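Local atomic coordinates of acyl-CoA dehydrogenase (Geobacillus kaustophilus, PDB entry 2PG0), a protein that binds FAD and probably catalyses the alpha,beta-dehydrogenation of thioester-linked acyl chains, as other members of the acyl-CoA dehydrogenase family do. Residues 19-24 against 53-58. Numbering follows the deposited sequence.
Sequences AAFRKF and NGFLCP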
loop_
_atom_site.group_PDB
_atom_site.type_symbol
_atom_site.label_atom_id
_atom_site.label_comp_id
_atom_site.label_asym_id
_atom_site.label_seq_id
_atom_site.Cartn_x
_atom_site.Cartn_y
_atom_site.Cartn_z
ATOM N N ALA A 19 33.550 17.927 -1.055
ATOM C CA ALA A 19 34.721 17.058 -1.000
ATOM C C ALA A 19 35.590 17.377 0.221
ATOM O O ALA A 19 36.068 16.461 0.898
ATOM C CB ALA A 19 35.534 17.167 -2.294
ATOM N N ALA A 20 35.778 18.667 0.503
ATOM C CA ALA A 20 36.569 19.104 1.662
ATOM C C ALA A 20 35.905 18.687 2.979
ATOM O O ALA A 20 36.572 18.208 3.906
ATOM C CB ALA A 20 36.790 20.615 1.629
ATOM N N PHE A 21 34.590 18.881 3.055
ATOM C CA PHE A 21 33.832 18.521 4.249
ATOM C C PHE A 21 33.818 16.998 4.443
ATOM O O PHE A 21 33.985 16.514 5.565
ATOM C CB PHE A 21 32.413 19.120 4.196
ATOM C CG PHE A 21 31.626 18.945 5.464
ATOM C CD1 PHE A 21 32.157 19.334 6.699
ATOM C CD2 PHE A 21 30.346 18.393 5.426
ATOM C CE1 PHE A 21 31.424 19.165 7.879
ATOM C CE2 PHE A 21 29.603 18.230 6.601
ATOM C CZ PHE A 21 30.138 18.610 7.826
ATOM N N ARG A 22 33.645 16.243 3.358
ATOM C CA ARG A 22 33.706 14.780 3.445
ATOM C C ARG A 22 35.076 14.303 3.949
ATOM O O ARG A 22 35.164 13.340 4.719
ATOM C CB ARG A 22 33.393 14.127 2.102
ATOM C CG ARG A 22 33.200 12.610 2.195
ATOM C CD ARG A 22 33.111 11.985 0.814
ATOM N NE ARG A 22 32.062 12.589 -0.010
ATOM C CZ ARG A 22 30.780 12.231 0.012
ATOM N NH1 ARG A 22 30.360 11.274 0.833
ATOM N NH2 ARG A 22 29.914 12.842 -0.782
ATOM N N LYS A 23 36.138 14.984 3.517
ATOM C CA LYS A 23 37.490 14.643 3.974
ATOM C C LYS A 23 37.626 14.831 5.487
ATOM O O LYS A 23 38.211 13.990 6.174
ATOM C CB LYS A 23 38.545 15.462 3.235
ATOM C CG LYS A 23 39.970 14.981 3.494
ATOM C CD LYS A 23 40.968 15.664 2.571
ATOM C CE LYS A 23 42.344 15.023 2.717
ATOM N NZ LYS A 23 43.189 15.267 1.506
ATOM N N PHE A 24 37.076 15.929 5.995
ATOM C CA PHE A 24 37.021 16.185 7.431
ATOM C C PHE A 24 36.286 15.049 8.164
ATOM O O PHE A 24 36.788 14.505 9.155
ATOM C CB PHE A 24 36.355 17.539 7.693
ATOM C CG PHE A 24 36.124 17.845 9.143
ATOM C CD1 PHE A 24 37.143 18.384 9.930
ATOM C CD2 PHE A 24 34.879 17.611 9.726
ATOM C CE1 PHE A 24 36.927 18.673 11.277
ATOM C CE2 PHE A 24 34.653 17.898 11.072
ATOM C CZ PHE A 24 35.681 18.433 11.854
ATOM N N ASN A 53 36.916 24.891 11.757
ATOM C CA ASN A 53 37.031 24.603 10.337
ATOM C C ASN A 53 35.977 25.332 9.488
ATOM O O ASN A 53 35.959 25.199 8.262
ATOM C CB ASN A 53 36.998 23.088 10.105
ATOM C CG ASN A 53 38.328 22.416 10.422
ATOM O OD1 ASN A 53 39.232 22.380 9.585
ATOM N ND2 ASN A 53 38.454 21.880 11.629
ATOM N N GLY A 54 35.116 26.109 10.149
ATOM C CA GLY A 54 34.111 26.944 9.473
ATOM C C GLY A 54 32.818 26.228 9.102
ATOM O O GLY A 54 32.047 26.719 8.272
ATOM N N PHE A 55 32.564 25.079 9.724
ATOM C CA PHE A 55 31.388 24.273 9.375
ATOM C C PHE A 55 30.177 24.524 10.280
ATOM O O PHE A 55 29.153 23.840 10.150
ATOM C CB PHE A 55 31.730 22.780 9.351
ATOM C CG PHE A 55 32.888 22.427 8.453
ATOM C CD1 PHE A 55 32.983 22.948 7.162
ATOM C CD2 PHE A 55 33.875 21.554 8.899
ATOM C CE1 PHE A 55 34.052 22.614 6.331
ATOM C CE2 PHE A 55 34.947 21.208 8.080
ATOM C CZ PHE A 55 35.042 21.744 6.795
ATOM N N LEU A 56 30.294 25.491 11.192
ATOM C CA LEU A 56 29.152 25.912 12.014
ATOM C C LEU A 56 28.673 27.293 11.610
ATOM O O LEU A 56 29.480 28.206 11.417
ATOM C CB LEU A 56 29.487 25.895 13.513
ATOM C CG LEU A 56 29.921 24.587 14.168
ATOM C CD1 LEU A 56 30.059 24.793 15.661
ATOM C CD2 LEU A 56 28.950 23.441 13.861
ATOM N N CYS A 57 27.354 27.434 11.478
ATOM C CA CYS A 57 26.714 28.701 11.107
ATOM C C CYS A 57 27.442 29.466 9.991
ATOM O O CYS A 57 27.706 30.659 10.138
ATOM C CB CYS A 57 26.567 29.593 12.343
ATOM S SG CYS A 57 25.682 28.824 13.695
ATOM N N PRO A 58 27.743 28.796 8.863
ATOM C CA PRO A 58 28.576 29.454 7.846
ATOM C C PRO A 58 27.877 30.641 7.164
ATOM O O PRO A 58 28.540 31.495 6.564
ATOM C CB PRO A 58 28.858 28.328 6.848
ATOM C CG PRO A 58 27.699 27.414 6.981
ATOM C CD PRO A 58 27.329 27.443 8.439
#
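F55 reaches from the loop after helix 44-52 to helix 12-28, where its ring meets both F21 and F24. Its CB lies 3.9 Å from F21 CE1, and CG 3.6 Å from the same atom. With CG anti to the carbonyl carbon (chi1 -55°), the ring runs on toward helix 12-28. CD2 continues the contact at 3.6 Å from F21 CD1, which sits over the centre of one F55 face; this T-shaped pair has its planes at 62°. On the opposite face lies N53 O. CE2 touches both partners, pointing over one face of F24 at 3.7 Å from F24 CG, so F55 accepts an edge from F21 and gives its own to F24. CD1, CE1 and the tip, CZ, also lie against F21 CD1, CZ at 3.8 Å. Replacing F55 with alanine would probably open a gap, leaving the F21 edge without a face and the F24 face without an edge. N53 ND2 comes within 3.6 Å of F24 CE1 while hydrogen-bonded to K49 O, and M50 of helix 44-52 touches all three phenylalanine side chains. With no hydrogen bond between the segments, the loop is joined to helix 12-28 of the N-terminal domain chiefly by aromatic and dispersion forces.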